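Local coordinates for protein TASOR (Homo sapiens, PDB 6TL1) that is a component of the HUSH complex, which maintains H3K9me3-linked silencing by promoting SETDB1 and MORC2 recruitment, and is represented here by its pseudo-PARP domain, at residues I131-K136 / H198-A203. Residues are numbered along the deposited sequence; the frame is centred on the assembly and turned at random.
Sequences IFKIMK and HVCPYA
A classic beta bulge interrupts the antiparallel pairing of strands 126-134 and 199-209 where Y202 and A203 together face I131. Both of their amides reach the one carbonyl: I131 O accepts Y202 N at 2.8 Å and also A203 N, each in the carbonyl plane. I131 N in turn donates to A203 O in a short, nearly straight bond of 2.7 Å. K133 and C200 form a hydrogen-bonded pair in which each amide meets the other residue's carbonyl, and M135 N donates to H198 O just beyond I134 and V199.

The F132 and V199 side chains meet at a slant, CD2 of F132 lying 3.6 Å from CG1 of V199, while CE2 of F132 touches CB of P201. V199 CG1, anti to the backbone N (chi1 170°), is the branch that meets the ring; CG2 lies beside CG2 of I134, on a face where F184 packs against both residues. On the other face, the extended K133 chain passes C200 CB with CG and CE, and F51 of helix 45-60 touches both residues. Beside M135, the H198 ring turns its edge to M135 O, CD2 lying 3.4 Å from it in the ring plane, and its NE2 is hydrogen-bonded to E158 O. One carbonyl taking two consecutive amides shifts the register by one residue, as in a classic bulge, between two inner strands of the pseudo-PARP domain's five-stranded antiparallel sheet.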
ATOM      1  N   ILE A 131       2.243  -4.156   5.664  1.00 35.53           N
ATOM      2  CA  ILE A 131       2.705  -2.783   5.553  1.00 31.80           C
ATOM      3  C   ILE A 131       3.830  -2.764   4.530  1.00 34.87           C
ATOM      4  O   ILE A 131       4.853  -3.442   4.704  1.00 31.95           O
ATOM      5  CB  ILE A 131       3.184  -2.235   6.906  1.00 30.61           C
ATOM      6  CG1 ILE A 131       2.033  -2.220   7.929  1.00 34.45           C
ATOM      7  CG2 ILE A 131       3.857  -0.871   6.724  1.00 30.44           C
ATOM      8  CD1 ILE A 131       2.455  -1.750   9.319  1.00 32.67           C
ATOM      9  N   PHE A 132       3.635  -1.995   3.462  1.00 32.82           N
ATOM     10  CA  PHE A 132       4.641  -1.820   2.425  1.00 34.54           C
ATOM     11  C   PHE A 132       5.343  -0.493   2.609  1.00 35.65           C
ATOM     12  O   PHE A 132       4.701   0.521   2.895  1.00 36.90           O
ATOM     13  CB  PHE A 132       4.015  -1.842   1.028  1.00 33.10           C
ATOM     14  CG  PHE A 132       3.415  -3.151   0.660  1.00 34.63           C
ATOM     15  CD1 PHE A 132       2.095  -3.427   0.954  1.00 35.00           C
ATOM     16  CD2 PHE A 132       4.181  -4.119   0.021  1.00 36.86           C
ATOM     17  CE1 PHE A 132       1.538  -4.648   0.604  1.00 39.84           C
ATOM     18  CE2 PHE A 132       3.639  -5.340  -0.318  1.00 35.25           C
ATOM     19  CZ  PHE A 132       2.311  -5.609  -0.018  1.00 35.64           C
ATOM     20  N   LYS A 133       6.654  -0.486   2.398  1.00 35.55           N
ATOM     21  CA  LYS A 133       7.315   0.782   2.169  1.00 34.44           C
ATOM     22  C   LYS A 133       7.224   1.075   0.676  1.00 35.58           C
ATOM     23  O   LYS A 133       7.277   0.165  -0.156  1.00 39.83           O
ATOM     24  CB  LYS A 133       8.768   0.782   2.650  1.00 35.93           C
ATOM     25  CG  LYS A 133       9.740  -0.084   1.886  1.00 46.21           C
ATOM     26  CD  LYS A 133      11.164   0.193   2.391  1.00 46.78           C
ATOM     27  CE  LYS A 133      12.213  -0.732   1.767  1.00 49.69           C
ATOM     28  NZ  LYS A 133      13.549  -0.533   2.424  1.00 54.81           N
ATOM     29  N   ILE A 134       7.004   2.346   0.347  1.00 36.84           N
ATOM     30  CA  ILE A 134       6.768   2.771  -1.023  1.00 35.84           C
ATOM     31  C   ILE A 134       7.534   4.057  -1.257  1.00 38.02           C
ATOM     32  O   ILE A 134       7.904   4.768  -0.319  1.00 40.42           O
ATOM     33  CB  ILE A 134       5.269   3.004  -1.336  1.00 35.54           C
ATOM     34  CG1 ILE A 134       4.702   4.045  -0.357  1.00 42.13           C
ATOM     35  CG2 ILE A 134       4.519   1.694  -1.266  1.00 28.01           C
ATOM     36  CD1 ILE A 134       3.247   4.426  -0.599  1.00 39.49           C
ATOM     37  N   MET A 135       7.763   4.341  -2.533  1.00 34.71           N
ATOM     38  CA  MET A 135       8.174   5.663  -2.991  1.00 36.43           C
ATOM     39  C   MET A 135       7.124   6.148  -3.966  1.00 40.75           C
ATOM     40  O   MET A 135       6.995   5.606  -5.074  1.00 38.21           O
ATOM     41  CB  MET A 135       9.551   5.610  -3.641  1.00 38.30           C
ATOM     42  CG  MET A 135      10.651   5.272  -2.655  1.00 50.80           C
ATOM     43  SD  MET A 135      12.259   5.290  -3.458  1.00 57.46           S
ATOM     44  CE  MET A 135      12.128   3.740  -4.330  1.00 55.13           C
ATOM     45  N   LYS A 136       6.357   7.155  -3.552  1.00 41.06           N
ATOM     46  CA  LYS A 136       5.359   7.676  -4.459  1.00 42.29           C
ATOM     47  C   LYS A 136       6.014   8.402  -5.619  1.00 41.23           C
ATOM     48  O   LYS A 136       5.413   8.503  -6.688  1.00 41.58           O
ATOM     49  CB  LYS A 136       4.376   8.598  -3.730  1.00 46.67           C
ATOM     50  CG  LYS A 136       3.634   7.946  -2.577  1.00 51.96           C
ATOM     51  CD  LYS A 136       2.387   8.751  -2.223  1.00 57.43           C
ATOM     52  CE  LYS A 136       2.660   9.864  -1.231  1.00 57.54           C
ATOM     53  NZ  LYS A 136       3.200   9.355   0.059  1.00 64.11           N
ATOM     54  N   HIS A 198       9.325  -0.172  -6.667  1.00 35.78           N
ATOM     55  CA  HIS A 198       9.259   0.865  -5.643  1.00 38.60           C
ATOM     56  C   HIS A 198       8.147   0.600  -4.625  1.00 35.56           C
ATOM     57  O   HIS A 198       7.721   1.514  -3.916  1.00 37.92           O
ATOM     58  CB  HIS A 198       9.136   2.258  -6.286  1.00 35.95           C
ATOM     59  CG  HIS A 198       8.086   2.377  -7.348  1.00 38.52           C
ATOM     60  ND1 HIS A 198       7.992   1.513  -8.419  1.00 41.43           N
ATOM     61  CD2 HIS A 198       7.115   3.308  -7.536  1.00 36.86           C
ATOM     62  CE1 HIS A 198       6.990   1.880  -9.197  1.00 41.72           C
ATOM     63  NE2 HIS A 198       6.435   2.964  -8.681  1.00 38.31           N
ATOM     64  N   VAL A 199       7.716  -0.651  -4.526  1.00 35.07           N
ATOM     65  CA  VAL A 199       6.826  -1.174  -3.504  1.00 35.08           C
ATOM     66  C   VAL A 199       7.522  -2.373  -2.879  1.00 40.40           C
ATOM     67  O   VAL A 199       7.943  -3.288  -3.596  1.00 45.09           O
ATOM     68  CB  VAL A 199       5.474  -1.593  -4.105  1.00 34.34           C
ATOM     69  CG1 VAL A 199       4.662  -2.355  -3.093  1.00 34.09           C
ATOM     70  CG2 VAL A 199       4.719  -0.352  -4.639  1.00 36.97           C
ATOM     71  N   CYS A 200       7.673  -2.360  -1.549  1.00 35.00           N
ATOM     72  CA  CYS A 200       8.413  -3.425  -0.869  1.00 37.47           C
ATOM     73  C   CYS A 200       7.760  -3.774   0.465  1.00 39.59           C
ATOM     74  O   CYS A 200       7.532  -2.874   1.291  1.00 39.45           O
ATOM     75  CB  CYS A 200       9.870  -3.002  -0.649  1.00 39.27           C
ATOM     76  SG  CYS A 200      10.927  -4.313  -0.013  1.00 48.25           S
ATOM     77  N   PRO A 201       7.442  -5.042   0.714  1.00 41.31           N
ATOM     78  CA  PRO A 201       6.872  -5.417   2.017  1.00 40.06           C
ATOM     79  C   PRO A 201       7.853  -5.141   3.151  1.00 42.69           C
ATOM     80  O   PRO A 201       9.047  -5.448   3.060  1.00 38.24           O
ATOM     81  CB  PRO A 201       6.585  -6.912   1.867  1.00 41.92           C
ATOM     82  CG  PRO A 201       7.526  -7.368   0.824  1.00 46.09           C
ATOM     83  CD  PRO A 201       7.692  -6.218  -0.135  1.00 46.18           C
ATOM     84  N   TYR A 202       7.337  -4.532   4.212  1.00 38.72           N
ATOM     85  CA  TYR A 202       8.102  -4.061   5.358  1.00 38.56           C
ATOM     86  C   TYR A 202       7.692  -4.712   6.671  1.00 36.00           C
ATOM     87  O   TYR A 202       8.559  -5.063   7.479  1.00 39.84           O
ATOM     88  CB  TYR A 202       7.938  -2.528   5.455  1.00 38.51           C
ATOM     89  CG  TYR A 202       8.571  -1.896   6.667  1.00 38.05           C
ATOM     90  CD1 TYR A 202       9.932  -1.606   6.684  1.00 41.61           C
ATOM     91  CD2 TYR A 202       7.805  -1.559   7.785  1.00 38.48           C
ATOM     92  CE1 TYR A 202      10.522  -1.028   7.790  1.00 48.49           C
ATOM     93  CE2 TYR A 202       8.390  -0.988   8.897  1.00 38.96           C
ATOM     94  CZ  TYR A 202       9.736  -0.712   8.893  1.00 44.00           C
ATOM     95  OH  TYR A 202      10.317  -0.130  10.002  1.00 48.39           O
ATOM     96  N   ALA A 203       6.392  -4.910   6.902  1.00 33.31           N
ATOM     97  CA  ALA A 203       5.930  -5.505   8.149  1.00 37.85           C
ATOM     98  C   ALA A 203       4.567  -6.138   7.924  1.00 39.97           C
ATOM     99  O   ALA A 203       3.858  -5.803   6.975  1.00 43.10           O
ATOM    100  CB  ALA A 203       5.850  -4.463   9.278  1.00 32.84           C
TER